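Local coordinates for VC0179-like protein (PDB 4XJ6), which is a bacterial dinucleotide cyclase, a homolog of cyclic GMP-AMP synthase that binds magnesium and GTP-type nucleotides and probably joins GTP and ATP into cyclic GMP-AMP, at residues 81-84 and 85-89; 148-151 and 152-156; 71-74 and 75-78; 95-98 and 99-103. All coordinates share one frame; numbering follows the deposited sequence.

Interaction 1 (81-84 and 85-89)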
ATOM      1  N   GLU A  81     -18.473 -18.271   8.926  1.00 26.19           N
ATOM      2  CA  GLU A  81     -17.256 -17.657   9.446  1.00 24.15           C
ATOM      3  C   GLU A  81     -17.250 -17.625  10.971  1.00 27.75           C
ATOM      4  O   GLU A  81     -16.197 -17.752  11.592  1.00 28.34           O
ATOM      5  CB  GLU A  81     -17.089 -16.243   8.882  1.00 25.19           C
ATOM      6  CG  GLU A  81     -16.766 -16.219   7.395  1.00 23.77           C
ATOM      7  CD  GLU A  81     -16.728 -14.817   6.819  1.00 31.21           C
ATOM      8  OE1 GLU A  81     -17.441 -13.938   7.346  1.00 33.88           O
ATOM      9  OE2 GLU A  81     -15.983 -14.593   5.840  1.00 33.89           O
ATOM     10  N   ARG A  82     -18.426 -17.455  11.567  1.00 27.50           N
ATOM     11  CA  ARG A  82     -18.548 -17.480  13.021  1.00 25.63           C
ATOM     12  C   ARG A  82     -18.328 -18.892  13.547  1.00 26.27           C
ATOM     13  O   ARG A  82     -17.673 -19.092  14.571  1.00 30.25           O
ATOM     14  CB  ARG A  82     -19.917 -16.964  13.462  1.00 28.26           C
ATOM     15  CG  ARG A  82     -20.192 -15.536  13.054  1.00 32.84           C
ATOM     16  CD  ARG A  82     -21.364 -14.953  13.835  1.00 35.03           C
ATOM     17  NE  ARG A  82     -22.609 -15.677  13.595  1.00 37.53           N
ATOM     18  CZ  ARG A  82     -23.489 -15.357  12.653  1.00 42.01           C
ATOM     19  NH1 ARG A  82     -23.253 -14.330  11.850  1.00 44.69           N
ATOM     20  NH2 ARG A  82     -24.601 -16.064  12.509  1.00 43.65           N
ATOM     21  N   ALA A  83     -18.881 -19.867  12.833  1.00 23.91           N
ATOM     22  CA  ALA A  83     -18.698 -21.273  13.172  1.00 24.24           C
ATOM     23  C   ALA A  83     -17.240 -21.683  12.989  1.00 28.60           C
ATOM     24  O   ALA A  83     -16.691 -22.434  13.794  1.00 29.29           O
ATOM     25  CB  ALA A  83     -19.605 -22.150  12.321  1.00 23.40           C
ATOM     26  N   ASP A  84     -16.620 -21.176  11.928  1.00 21.86           N
ATOM     27  CA  ASP A  84     -15.237 -21.509  11.611  1.00 24.23           C
ATOM     28  C   ASP A  84     -14.286 -20.972  12.676  1.00 27.32           C
ATOM     29  O   ASP A  84     -13.417 -21.696  13.165  1.00 21.88           O
ATOM     30  CB  ASP A  84     -14.856 -20.959  10.237  1.00 22.38           C
ATOM     31  CG  ASP A  84     -13.561 -21.547   9.715  1.00 33.05           C
ATOM     32  OD1 ASP A  84     -13.099 -22.570  10.268  1.00 32.86           O
ATOM     33  OD2 ASP A  84     -13.013 -20.995   8.739  1.00 36.18           O
ATOM     34  N   LEU A  85     -14.460 -19.701  13.031  1.00 24.31           N
ATOM     35  CA  LEU A  85     -13.640 -19.070  14.060  1.00 26.10           C
ATOM     36  C   LEU A  85     -13.855 -19.742  15.410  1.00 29.41           C
ATOM     37  O   LEU A  85     -12.927 -19.858  16.211  1.00 30.61           O
ATOM     38  CB  LEU A  85     -13.953 -17.575  14.158  1.00 26.19           C
ATOM     39  CG  LEU A  85     -13.062 -16.786  15.119  1.00 27.14           C
ATOM     40  CD1 LEU A  85     -11.591 -16.954  14.752  1.00 24.30           C
ATOM     41  CD2 LEU A  85     -13.456 -15.315  15.135  1.00 25.67           C
ATOM     42  N   ALA A  86     -15.087 -20.180  15.650  1.00 29.37           N
ATOM     43  CA  ALA A  86     -15.419 -20.914  16.865  1.00 23.33           C
ATOM     44  C   ALA A  86     -14.612 -22.201  16.937  1.00 26.00           C
ATOM     45  O   ALA A  86     -14.034 -22.525  17.973  1.00 27.31           O
ATOM     46  CB  ALA A  86     -16.911 -21.214  16.921  1.00 22.01           C
ATOM     47  N   ARG A  87     -14.572 -22.925  15.823  1.00 24.68           N
ATOM     48  CA  ARG A  87     -13.813 -24.166  15.741  1.00 27.63           C
ATOM     49  C   ARG A  87     -12.321 -23.928  15.948  1.00 29.63           C
ATOM     50  O   ARG A  87     -11.685 -24.612  16.748  1.00 24.70           O
ATOM     51  CB  ARG A  87     -14.046 -24.851  14.396  1.00 24.13           C
ATOM     52  CG  ARG A  87     -15.439 -25.430  14.233  1.00 31.82           C
ATOM     53  CD  ARG A  87     -15.522 -26.339  13.022  1.00 25.91           C
ATOM     54  NE  ARG A  87     -15.296 -25.617  11.773  1.00 28.12           N
ATOM     55  CZ  ARG A  87     -16.260 -25.041  11.062  1.00 29.26           C
ATOM     56  NH1 ARG A  87     -17.516 -25.098  11.484  1.00 25.63           N
ATOM     57  NH2 ARG A  87     -15.973 -24.407   9.934  1.00 27.83           N
ATOM     58  N   LEU A  88     -11.776 -22.954  15.223  1.00 25.72           N
ATOM     59  CA  LEU A  88     -10.353 -22.631  15.290  1.00 26.09           C
ATOM     60  C   LEU A  88      -9.896 -22.286  16.704  1.00 25.00           C
ATOM     61  O   LEU A  88      -8.855 -22.758  17.156  1.00 26.93           O
ATOM     62  CB  LEU A  88     -10.031 -21.468  14.352  1.00 25.17           C
ATOM     63  CG  LEU A  88     -10.161 -21.759  12.859  1.00 24.81           C
ATOM     64  CD1 LEU A  88     -10.055 -20.476  12.052  1.00 22.53           C
ATOM     65  CD2 LEU A  88      -9.103 -22.761  12.426  1.00 25.43           C
ATOM     66  N   ILE A  89     -10.671 -21.456  17.393  1.00 22.88           N
ATOM     67  CA  ILE A  89     -10.356 -21.079  18.768  1.00 29.13           C
ATOM     68  C   ILE A  89     -10.527 -22.283  19.691  1.00 31.51           C
ATOM     69  O   ILE A  89      -9.776 -22.462  20.652  1.00 34.20           O
ATOM     70  CB  ILE A  89     -11.244 -19.908  19.245  1.00 26.63           C
ATOM     71  CG1 ILE A  89     -10.887 -18.630  18.487  1.00 21.49           C
ATOM     72  CG2 ILE A  89     -11.103 -19.674  20.746  1.00 23.05           C
ATOM     73  CD1 ILE A  89     -11.748 -17.447  18.867  1.00 27.35           C
TER
HETATM   74  O   HOH W   1     -12.468 -24.958  11.148  1.00 27.93           O
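Asp84 and Arg87, three residues apart on helix 79-90, are joined by charge. OD1 of Asp84 lies 3.4 Å from NH2 of Arg87, a long salt bridge, with the carboxylate and guanidinium planes only 28° apart. A water closes the pair into a ring: it donates to Asp84 OD1 at 2.6 Å and accepts from Arg87 NE, lying at the guanidinium edge in its plane. Because the Arg87 chain bends at its third torsion (chi3 -64°), the head folds back over the helix, and one face lies over Ala83 O and Asp84 CA. NH2 of Arg87 has a second anionic partner in Glu80.

Van der Waals contacts are slighter. Ala83 CB meets Arg87 NH1 at 3.7 Å, and Leu88 CG sits 3.3 Å from Asp84 O and 4.0 Å from OD1, slanting across the carboxylate.

Backbone bonds supply the frame. Leu85, Ala86, Arg87 and Leu88 donate from N to the carbonyls of Glu81, Arg82, Ala83 and Asp84, the last at 2.9 Å and 168°. Asp84 and Leu88 also touch Thr150 of helix 149-166, while Ala86 faces helix 62-69. This is an i to i+3 acid-arginine pair on an alpha helix packed between other helices.

Interaction 2 (148-151 and 152-156)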
ATOM      1  N   GLY A 148      -2.633 -20.606  13.303  1.00 32.36           N
ATOM      2  CA  GLY A 148      -3.208 -20.755  11.977  1.00 25.36           C
ATOM      3  C   GLY A 148      -3.495 -19.435  11.289  1.00 30.80           C
ATOM      4  O   GLY A 148      -3.884 -18.459  11.935  1.00 29.82           O
ATOM      5  N   HIS A 149      -3.304 -19.404   9.973  1.00 28.74           N
ATOM      6  CA  HIS A 149      -3.465 -18.174   9.208  1.00 26.81           C
ATOM      7  C   HIS A 149      -4.931 -17.771   9.087  1.00 27.87           C
ATOM      8  O   HIS A 149      -5.255 -16.586   9.087  1.00 28.16           O
ATOM      9  CB  HIS A 149      -2.845 -18.322   7.814  1.00 26.17           C
ATOM     10  CG  HIS A 149      -3.670 -19.138   6.866  1.00 31.85           C
ATOM     11  ND1 HIS A 149      -4.218 -18.612   5.715  1.00 31.64           N
ATOM     12  CD2 HIS A 149      -4.046 -20.439   6.901  1.00 35.00           C
ATOM     13  CE1 HIS A 149      -4.891 -19.554   5.079  1.00 34.08           C
ATOM     14  NE2 HIS A 149      -4.804 -20.672   5.778  1.00 34.81           N
ATOM     15  N   THR A 150      -5.816 -18.760   9.001  1.00 31.18           N
ATOM     16  CA  THR A 150      -7.248 -18.505   8.863  1.00 30.26           C
ATOM     17  C   THR A 150      -7.802 -17.781  10.085  1.00 28.20           C
ATOM     18  O   THR A 150      -8.615 -16.862   9.958  1.00 27.55           O
ATOM     19  CB  THR A 150      -8.030 -19.811   8.654  1.00 33.43           C
ATOM     20  OG1 THR A 150      -7.549 -20.474   7.479  1.00 35.51           O
ATOM     21  CG2 THR A 150      -9.518 -19.529   8.500  1.00 35.42           C
ATOM     22  N   LEU A 151      -7.354 -18.203  11.265  1.00 26.87           N
ATOM     23  CA  LEU A 151      -7.775 -17.594  12.520  1.00 24.48           C
ATOM     24  C   LEU A 151      -7.475 -16.099  12.525  1.00 25.04           C
ATOM     25  O   LEU A 151      -8.363 -15.277  12.765  1.00 26.36           O
ATOM     26  CB  LEU A 151      -7.079 -18.280  13.700  1.00 24.67           C
ATOM     27  CG  LEU A 151      -7.632 -18.099  15.119  1.00 26.67           C
ATOM     28  CD1 LEU A 151      -7.165 -19.245  16.004  1.00 28.28           C
ATOM     29  CD2 LEU A 151      -7.223 -16.767  15.733  1.00 25.43           C
ATOM     30  N   LEU A 152      -6.217 -15.762  12.261  1.00 22.28           N
ATOM     31  CA  LEU A 152      -5.759 -14.377  12.268  1.00 23.39           C
ATOM     32  C   LEU A 152      -6.453 -13.548  11.197  1.00 21.21           C
ATOM     33  O   LEU A 152      -6.764 -12.375  11.406  1.00 23.13           O
ATOM     34  CB  LEU A 152      -4.244 -14.324  12.069  1.00 23.85           C
ATOM     35  CG  LEU A 152      -3.413 -15.138  13.062  1.00 21.79           C
ATOM     36  CD1 LEU A 152      -1.960 -15.189  12.624  1.00 21.82           C
ATOM     37  CD2 LEU A 152      -3.542 -14.531  14.442  1.00 25.39           C
ATOM     38  N   LEU A 153      -6.688 -14.167  10.045  1.00 21.53           N
ATOM     39  CA  LEU A 153      -7.362 -13.496   8.940  1.00 26.20           C
ATOM     40  C   LEU A 153      -8.823 -13.216   9.266  1.00 30.34           C
ATOM     41  O   LEU A 153      -9.360 -12.172   8.899  1.00 27.96           O
ATOM     42  CB  LEU A 153      -7.260 -14.332   7.661  1.00 21.91           C
ATOM     43  CG  LEU A 153      -5.895 -14.331   6.969  1.00 26.35           C
ATOM     44  CD1 LEU A 153      -5.881 -15.323   5.814  1.00 26.79           C
ATOM     45  CD2 LEU A 153      -5.538 -12.925   6.496  1.00 20.91           C
ATOM     46  N   LEU A 154      -9.462 -14.151   9.961  1.00 22.34           N
ATOM     47  CA  LEU A 154     -10.853 -13.982  10.372  1.00 23.31           C
ATOM     48  C   LEU A 154     -11.000 -12.911  11.448  1.00 22.45           C
ATOM     49  O   LEU A 154     -12.054 -12.292  11.577  1.00 22.75           O
ATOM     50  CB  LEU A 154     -11.431 -15.306  10.873  1.00 23.71           C
ATOM     51  CG  LEU A 154     -11.859 -16.302   9.795  1.00 28.27           C
ATOM     52  CD1 LEU A 154     -12.429 -17.564  10.428  1.00 25.51           C
ATOM     53  CD2 LEU A 154     -12.866 -15.664   8.845  1.00 24.82           C
ATOM     54  N   LEU A 155      -9.939 -12.701  12.221  1.00 21.97           N
ATOM     55  CA  LEU A 155      -9.937 -11.660  13.242  1.00 21.76           C
ATOM     56  C   LEU A 155      -9.793 -10.279  12.613  1.00 26.10           C
ATOM     57  O   LEU A 155     -10.351  -9.300  13.106  1.00 25.67           O
ATOM     58  CB  LEU A 155      -8.819 -11.895  14.255  1.00 21.61           C
ATOM     59  CG  LEU A 155      -8.957 -13.149  15.118  1.00 24.84           C
ATOM     60  CD1 LEU A 155      -7.884 -13.171  16.190  1.00 22.14           C
ATOM     61  CD2 LEU A 155     -10.343 -13.232  15.741  1.00 22.84           C
ATOM     62  N   VAL A 156      -9.035 -10.209  11.524  1.00 20.79           N
ATOM     63  CA  VAL A 156      -8.911  -8.975  10.764  1.00 26.24           C
ATOM     64  C   VAL A 156     -10.239  -8.663  10.089  1.00 33.05           C
ATOM     65  O   VAL A 156     -10.714  -7.525  10.123  1.00 30.22           O
ATOM     66  CB  VAL A 156      -7.793  -9.066   9.709  1.00 27.01           C
ATOM     67  CG1 VAL A 156      -7.862  -7.884   8.761  1.00 26.15           C
ATOM     68  CG2 VAL A 156      -6.432  -9.137  10.384  1.00 23.58           C
TER
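Leu151 and Leu155 run parallel off the same flank of the helix, their tips meeting where Leu151 CD2 comes 3.7 Å from Leu155 CD1. They belong to the first turns of helix 149-166, within the nucleotidyltransferase domain, and Gly148 holds the N-cap position. Thr150 and Leu154 repeat the i to i+4 pattern one residue earlier: the methyl CG2 of Thr150 runs alongside Leu154 and comes 4.0 Å from its CD1. In a third pair, Leu153 CD1 approaches the imidazole of His149 obliquely, 3.7 Å from ND1, a buried nitrogen for which the model offers no polar partner.

What sets these groups in place is partly torsional. CG of His149 stands between its own backbone N and carbonyl carbon (chi1 76°), which brings the ring back beside Thr150, whose OG1 lies 3.2 Å above one ring face, toward the rim. Below the side chains, Leu153, Leu154 and Leu155 donate from N to the carbonyls of His149, Thr150 and Leu151; the bond from Leu154 N to Thr150 O is 2.8 Å long.

Farther out, the leucines serve different neighbours. Leu155 reaches Val44, Phe45 and Ala48 of helix 24-57, whereas Leu152 and Leu153 press on Met194 of strand 188-198. The helix therefore joins the central sheet to the helical layer behind it, with the side chain of Leu153 about 11 Å from a bound 3'-deoxy-GTP. At the helix start, Leu152 CG rests 3.5 Å from Gly148 O.

Interaction 3 (71-74 and 75-78)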
ATOM      1  N   LYS A  71     -21.328 -12.762  21.119  1.00 34.99           N
ATOM      2  CA  LYS A  71     -21.551 -11.638  22.016  1.00 34.64           C
ATOM      3  C   LYS A  71     -20.471 -10.595  21.776  1.00 31.74           C
ATOM      4  O   LYS A  71     -20.480  -9.520  22.376  1.00 32.15           O
ATOM      5  CB  LYS A  71     -21.548 -12.088  23.479  1.00 35.23           C
ATOM      6  CG  LYS A  71     -22.670 -13.044  23.836  1.00 38.47           C
ATOM      7  CD  LYS A  71     -22.504 -13.571  25.252  1.00 45.00           C
ATOM      8  CE  LYS A  71     -23.482 -14.700  25.540  1.00 49.84           C
ATOM      9  NZ  LYS A  71     -22.998 -15.592  26.631  1.00 49.97           N
ATOM     10  N   THR A  72     -19.541 -10.927  20.884  1.00 32.38           N
ATOM     11  CA  THR A  72     -18.441 -10.037  20.541  1.00 29.82           C
ATOM     12  C   THR A  72     -18.605  -9.476  19.129  1.00 29.83           C
ATOM     13  O   THR A  72     -19.670  -9.595  18.525  1.00 30.14           O
ATOM     14  CB  THR A  72     -17.085 -10.758  20.641  1.00 27.70           C
ATOM     15  OG1 THR A  72     -16.961 -11.697  19.568  1.00 21.40           O
ATOM     16  CG2 THR A  72     -16.968 -11.495  21.964  1.00 25.06           C
ATOM     17  N   ASN A  73     -17.540  -8.874  18.604  1.00 22.26           N
ATOM     18  CA  ASN A  73     -17.560  -8.317  17.254  1.00 26.68           C
ATOM     19  C   ASN A  73     -17.658  -9.394  16.178  1.00 27.45           C
ATOM     20  O   ASN A  73     -17.943  -9.097  15.018  1.00 23.49           O
ATOM     21  CB  ASN A  73     -16.313  -7.461  17.006  1.00 22.59           C
ATOM     22  CG  ASN A  73     -16.386  -6.110  17.685  1.00 25.52           C
ATOM     23  OD1 ASN A  73     -17.049  -5.194  17.199  1.00 25.06           O
ATOM     24  ND2 ASN A  73     -15.691  -5.973  18.809  1.00 26.42           N
ATOM     25  N   VAL A  74     -17.413 -10.641  16.573  1.00 26.91           N
ATOM     26  CA  VAL A  74     -17.512 -11.790  15.674  1.00 26.74           C
ATOM     27  C   VAL A  74     -18.945 -11.943  15.157  1.00 25.36           C
ATOM     28  O   VAL A  74     -19.187 -12.607  14.151  1.00 29.50           O
ATOM     29  CB  VAL A  74     -17.040 -13.087  16.388  1.00 29.01           C
ATOM     30  CG1 VAL A  74     -17.084 -14.301  15.463  1.00 22.02           C
ATOM     31  CG2 VAL A  74     -15.633 -12.903  16.924  1.00 32.11           C
ATOM     32  N   ARG A  75     -19.884 -11.305  15.854  1.00 24.60           N
ATOM     33  CA  ARG A  75     -21.272 -11.177  15.404  1.00 32.84           C
ATOM     34  C   ARG A  75     -21.405 -10.839  13.920  1.00 30.58           C
ATOM     35  O   ARG A  75     -22.315 -11.319  13.246  1.00 32.87           O
ATOM     36  CB  ARG A  75     -21.992 -10.091  16.215  1.00 43.77           C
ATOM     37  CG  ARG A  75     -22.565 -10.546  17.543  1.00 52.82           C
ATOM     38  CD  ARG A  75     -23.193  -9.383  18.310  1.00 59.39           C
ATOM     39  NE  ARG A  75     -22.191  -8.427  18.780  1.00 60.33           N
ATOM     40  CZ  ARG A  75     -22.129  -7.156  18.399  1.00 62.32           C
ATOM     41  NH1 ARG A  75     -23.019  -6.674  17.543  1.00 64.29           N
ATOM     42  NH2 ARG A  75     -21.180  -6.364  18.880  1.00 60.79           N
ATOM     43  N   TYR A  76     -20.491 -10.009  13.422  1.00 25.14           N
ATOM     44  CA  TYR A  76     -20.632  -9.396  12.104  1.00 27.51           C
ATOM     45  C   TYR A  76     -20.060 -10.240  10.964  1.00 28.17           C
ATOM     46  O   TYR A  76     -20.199  -9.881   9.792  1.00 26.29           O
ATOM     47  CB  TYR A  76     -19.980  -8.009  12.114  1.00 25.60           C
ATOM     48  CG  TYR A  76     -20.618  -7.072  13.116  1.00 27.91           C
ATOM     49  CD1 TYR A  76     -21.912  -6.606  12.925  1.00 29.25           C
ATOM     50  CD2 TYR A  76     -19.937  -6.665  14.256  1.00 23.12           C
ATOM     51  CE1 TYR A  76     -22.509  -5.754  13.835  1.00 31.68           C
ATOM     52  CE2 TYR A  76     -20.525  -5.813  15.176  1.00 24.80           C
ATOM     53  CZ  TYR A  76     -21.809  -5.361  14.960  1.00 36.60           C
ATOM     54  OH  TYR A  76     -22.393  -4.515  15.872  1.00 38.47           O
ATOM     55  N   LEU A  77     -19.419 -11.353  11.302  1.00 27.25           N
ATOM     56  CA  LEU A  77     -19.029 -12.326  10.288  1.00 26.27           C
ATOM     57  C   LEU A  77     -20.268 -13.090   9.831  1.00 27.58           C
ATOM     58  O   LEU A  77     -21.286 -13.097  10.523  1.00 25.62           O
ATOM     59  CB  LEU A  77     -17.976 -13.296  10.830  1.00 26.15           C
ATOM     60  CG  LEU A  77     -16.621 -12.767  11.303  1.00 25.48           C
ATOM     61  CD1 LEU A  77     -15.811 -13.900  11.912  1.00 26.17           C
ATOM     62  CD2 LEU A  77     -15.858 -12.130  10.158  1.00 24.72           C
ATOM     63  N   SER A  78     -20.186 -13.729   8.668  1.00 30.18           N
ATOM     64  CA  SER A  78     -21.263 -14.599   8.205  1.00 31.59           C
ATOM     65  C   SER A  78     -21.340 -15.818   9.130  1.00 28.53           C
ATOM     66  O   SER A  78     -20.385 -16.092   9.855  1.00 32.23           O
ATOM     67  CB  SER A  78     -21.030 -15.019   6.752  1.00 35.00           C
ATOM     68  OG  SER A  78     -19.834 -15.764   6.621  1.00 38.34           O
TER
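Residues 73-76 form a short 3-10 turn in the connection between helices 62-69 and 79-90. Three successive i to i+3 bonds define it: Arg75 N to Thr72 O, Tyr76 N to Asn73 O at 3.1 Å and 172°, and Leu77 N to Val74 O. In each the donor stands well above the plane of the carbonyl it meets. Thr72 starts the turn with its side chain as well: OG1 accepts from Val74 N at 3.2 Å, an ST turn, and the same hydroxyl bonds to Leu69 O at the end of the preceding helix.

Arg75 wraps round the carbonyl of Thr72. A bend at its third torsion (chi3 -69°) carries the chain across that oxygen, bringing NE to 2.8 Å from Thr72 O. Its NH1 donates to Tyr76 OH at 2.8 Å, a weak bond, so neighbouring side chains meet at their polar ends beside the turn. The Tyr76 ring crosses Asn73 obliquely, and its CD2 lies 3.2 Å from Asn73 O; the Asn73 amide and the ring are 38° apart in plane. On the apolar side, Val74 CG1 touches Leu77 CD1 at 3.8 Å.

Three helices pack against the turn, while Arg75 stays exposed. Asn73 ND2 bonds to Glu47 of helix 24-57, Val74 packs on Arg82 and Leu85 of helix 79-90, and Tyr76 and Leu77 rest on helix 149-166. Ser78 then takes the N-cap position of helix 79-90, its backbone N bonded to the carboxylate oxygen OE1 of Glu81.

Interaction 4 (95-98 and 99-103)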
ATOM      1  N   GLU A  95       0.383 -24.847  22.576  1.00 45.78           N
ATOM      2  CA  GLU A  95       1.494 -23.950  22.277  1.00 44.89           C
ATOM      3  C   GLU A  95       1.011 -22.707  21.533  1.00 39.52           C
ATOM      4  O   GLU A  95       1.374 -21.583  21.879  1.00 39.57           O
ATOM      5  CB  GLU A  95       2.562 -24.674  21.453  1.00 55.07           C
ATOM      6  CG  GLU A  95       3.121 -25.936  22.101  1.00 65.34           C
ATOM      7  CD  GLU A  95       2.194 -27.132  21.975  1.00 72.26           C
ATOM      8  OE1 GLU A  95       1.091 -26.980  21.407  1.00 72.38           O
ATOM      9  OE2 GLU A  95       2.570 -28.225  22.446  1.00 76.31           O
ATOM     10  N   ALA A  96       0.190 -22.919  20.509  1.00 37.16           N
ATOM     11  CA  ALA A  96      -0.382 -21.815  19.748  1.00 27.15           C
ATOM     12  C   ALA A  96      -1.300 -20.987  20.636  1.00 31.73           C
ATOM     13  O   ALA A  96      -1.315 -19.758  20.552  1.00 31.06           O
ATOM     14  CB  ALA A  96      -1.137 -22.332  18.534  1.00 27.10           C
ATOM     15  N   ARG A  97      -2.059 -21.668  21.491  1.00 31.13           N
ATOM     16  CA  ARG A  97      -2.992 -20.996  22.387  1.00 29.93           C
ATOM     17  C   ARG A  97      -2.242 -20.129  23.395  1.00 33.53           C
ATOM     18  O   ARG A  97      -2.660 -19.009  23.687  1.00 34.89           O
ATOM     19  CB  ARG A  97      -3.874 -22.012  23.116  1.00 33.22           C
ATOM     20  CG  ARG A  97      -5.090 -21.393  23.788  1.00 33.54           C
ATOM     21  CD  ARG A  97      -5.874 -22.413  24.593  1.00 34.28           C
ATOM     22  NE  ARG A  97      -6.433 -23.468  23.754  1.00 34.45           N
ATOM     23  CZ  ARG A  97      -7.585 -23.362  23.099  1.00 33.73           C
ATOM     24  NH1 ARG A  97      -8.299 -22.245  23.180  1.00 31.19           N
ATOM     25  NH2 ARG A  97      -8.022 -24.371  22.356  1.00 29.14           N
ATOM     26  N   ASP A  98      -1.134 -20.653  23.913  1.00 31.38           N
ATOM     27  CA  ASP A  98      -0.297 -19.921  24.858  1.00 29.94           C
ATOM     28  C   ASP A  98       0.202 -18.615  24.252  1.00 30.06           C
ATOM     29  O   ASP A  98       0.170 -17.567  24.897  1.00 30.19           O
ATOM     30  CB  ASP A  98       0.890 -20.778  25.305  1.00 28.96           C
ATOM     31  CG  ASP A  98       0.480 -21.909  26.225  1.00 44.04           C
ATOM     32  OD1 ASP A  98      -0.594 -21.804  26.852  1.00 42.07           O
ATOM     33  OD2 ASP A  98       1.232 -22.902  26.322  1.00 43.78           O
ATOM     34  N   ASP A  99       0.661 -18.687  23.006  1.00 26.82           N
ATOM     35  CA  ASP A  99       1.131 -17.508  22.292  1.00 27.83           C
ATOM     36  C   ASP A  99       0.003 -16.502  22.089  1.00 28.94           C
ATOM     37  O   ASP A  99       0.175 -15.306  22.333  1.00 29.72           O
ATOM     38  CB  ASP A  99       1.723 -17.901  20.938  1.00 33.10           C
ATOM     39  CG  ASP A  99       3.057 -18.609  21.066  1.00 35.99           C
ATOM     40  OD1 ASP A  99       3.757 -18.388  22.075  1.00 36.02           O
ATOM     41  OD2 ASP A  99       3.411 -19.381  20.150  1.00 37.32           O
ATOM     42  N   PHE A 100      -1.144 -17.004  21.641  1.00 31.94           N
ATOM     43  CA  PHE A 100      -2.293 -16.165  21.335  1.00 24.46           C
ATOM     44  C   PHE A 100      -2.752 -15.387  22.563  1.00 24.73           C
ATOM     45  O   PHE A 100      -3.036 -14.198  22.480  1.00 24.37           O
ATOM     46  CB  PHE A 100      -3.437 -17.019  20.783  1.00 24.46           C
ATOM     47  CG  PHE A 100      -4.619 -16.220  20.309  1.00 29.10           C
ATOM     48  CD1 PHE A 100      -4.498 -15.347  19.242  1.00 30.98           C
ATOM     49  CD2 PHE A 100      -5.852 -16.352  20.923  1.00 24.31           C
ATOM     50  CE1 PHE A 100      -5.581 -14.612  18.802  1.00 30.25           C
ATOM     51  CE2 PHE A 100      -6.940 -15.623  20.488  1.00 26.44           C
ATOM     52  CZ  PHE A 100      -6.805 -14.751  19.427  1.00 29.52           C
ATOM     53  N   ILE A 101      -2.797 -16.068  23.701  1.00 31.77           N
ATOM     54  CA  ILE A 101      -3.248 -15.474  24.955  1.00 33.68           C
ATOM     55  C   ILE A 101      -2.226 -14.488  25.526  1.00 34.18           C
ATOM     56  O   ILE A 101      -2.589 -13.470  26.120  1.00 30.98           O
ATOM     57  CB  ILE A 101      -3.546 -16.578  26.002  1.00 33.97           C
ATOM     58  CG1 ILE A 101      -4.712 -17.446  25.534  1.00 33.80           C
ATOM     59  CG2 ILE A 101      -3.839 -15.984  27.372  1.00 30.75           C
ATOM     60  CD1 ILE A 101      -4.926 -18.669  26.390  1.00 38.25           C
ATOM     61  N   LYS A 102      -0.946 -14.780  25.319  1.00 37.37           N
ATOM     62  CA  LYS A 102       0.127 -14.006  25.939  1.00 41.71           C
ATOM     63  C   LYS A 102       0.401 -12.659  25.265  1.00 37.91           C
ATOM     64  O   LYS A 102       0.656 -11.664  25.944  1.00 36.73           O
ATOM     65  CB  LYS A 102       1.416 -14.835  25.967  1.00 47.70           C
ATOM     66  CG  LYS A 102       2.615 -14.109  26.559  1.00 52.52           C
ATOM     67  CD  LYS A 102       3.826 -15.023  26.670  1.00 57.67           C
ATOM     68  CE  LYS A 102       5.053 -14.248  27.121  1.00 63.85           C
ATOM     69  NZ  LYS A 102       4.836 -13.569  28.428  1.00 67.68           N
ATOM     70  N   PHE A 103       0.352 -12.623  23.938  1.00 33.84           N
ATOM     71  CA  PHE A 103       0.777 -11.434  23.204  1.00 33.58           C
ATOM     72  C   PHE A 103      -0.372 -10.656  22.579  1.00 39.21           C
ATOM     73  O   PHE A 103      -1.352 -11.234  22.118  1.00 42.24           O
ATOM     74  CB  PHE A 103       1.779 -11.825  22.116  1.00 29.65           C
ATOM     75  CG  PHE A 103       3.001 -12.514  22.644  1.00 29.60           C
ATOM     76  CD1 PHE A 103       4.052 -11.781  23.171  1.00 29.68           C
ATOM     77  CD2 PHE A 103       3.096 -13.892  22.622  1.00 31.99           C
ATOM     78  CE1 PHE A 103       5.178 -12.414  23.662  1.00 32.31           C
ATOM     79  CE2 PHE A 103       4.217 -14.531  23.109  1.00 32.56           C
ATOM     80  CZ  PHE A 103       5.260 -13.793  23.631  1.00 33.26           C
TER
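Four i to i+4 bonds carry the backbone through the final turns of helix 94-102, from Asp99 N to Glu95 O through Lys102 N to Asp98 O, the latter 3.0 Å long but bent to 138°. Phe103 then leaves helical geometry.

The principal side-chain meeting is between Arg97 and Ile101. CD1 of Ile101 lies 3.8 Å from CG of Arg97, so the isoleucine packs on the aliphatic stem and not on the charged head. CG of Arg97 is opposite its backbone N (chi1 -165°), and the chain bends at its third torsion; the guanidinium then uses NH1 for Ile89 O and Ala52 O, carbonyls of two other helices. Ile101 also lays CG1 3.2 Å from Arg97 O.

Asp99 turns its carboxylate back along the helix: CG comes 3.5 Å from Glu95 O, and OD2 stands equally far from that oxygen, an approach of two acceptors. OD2 is instead bonded to Thr139 N, with a weak bond to Ser146 OG. Asp98 points its charge to Arg56, leaving its carboxylate well apart from that of Asp99.

Chemically, then, the local contact is backbone bonding with a small apolar patch, while the charged ends find their partners in other parts of the fold. Donors outside the helix probably offset the negative charge of the two aspartates, and carbonyl oxygens receive the buried Arg97 head.

Along the chain the order is interaction 3, interaction 1, interaction 4, interaction 2; all four are local, in series, and none nests in or crosses another. Interaction 3 shapes the connection between helices 62-69 and 79-90 and leads, after two intervening residues, into interaction 1, where Arg82 and Leu85 pack back on Val74. Interaction 4 follows on the next helix, tied to interaction 1 through the probable hydrogen bond between Arg97 NH1 and Ile89 O. Interaction 2, beyond strands 106-110 and 128-138, returns to this group: Thr150 and Leu155 touch helix 79-90, while Leu151 and Leu155 meet Phe100. Interactions 3 and 4 stay about 9 Å apart at their nearest atoms.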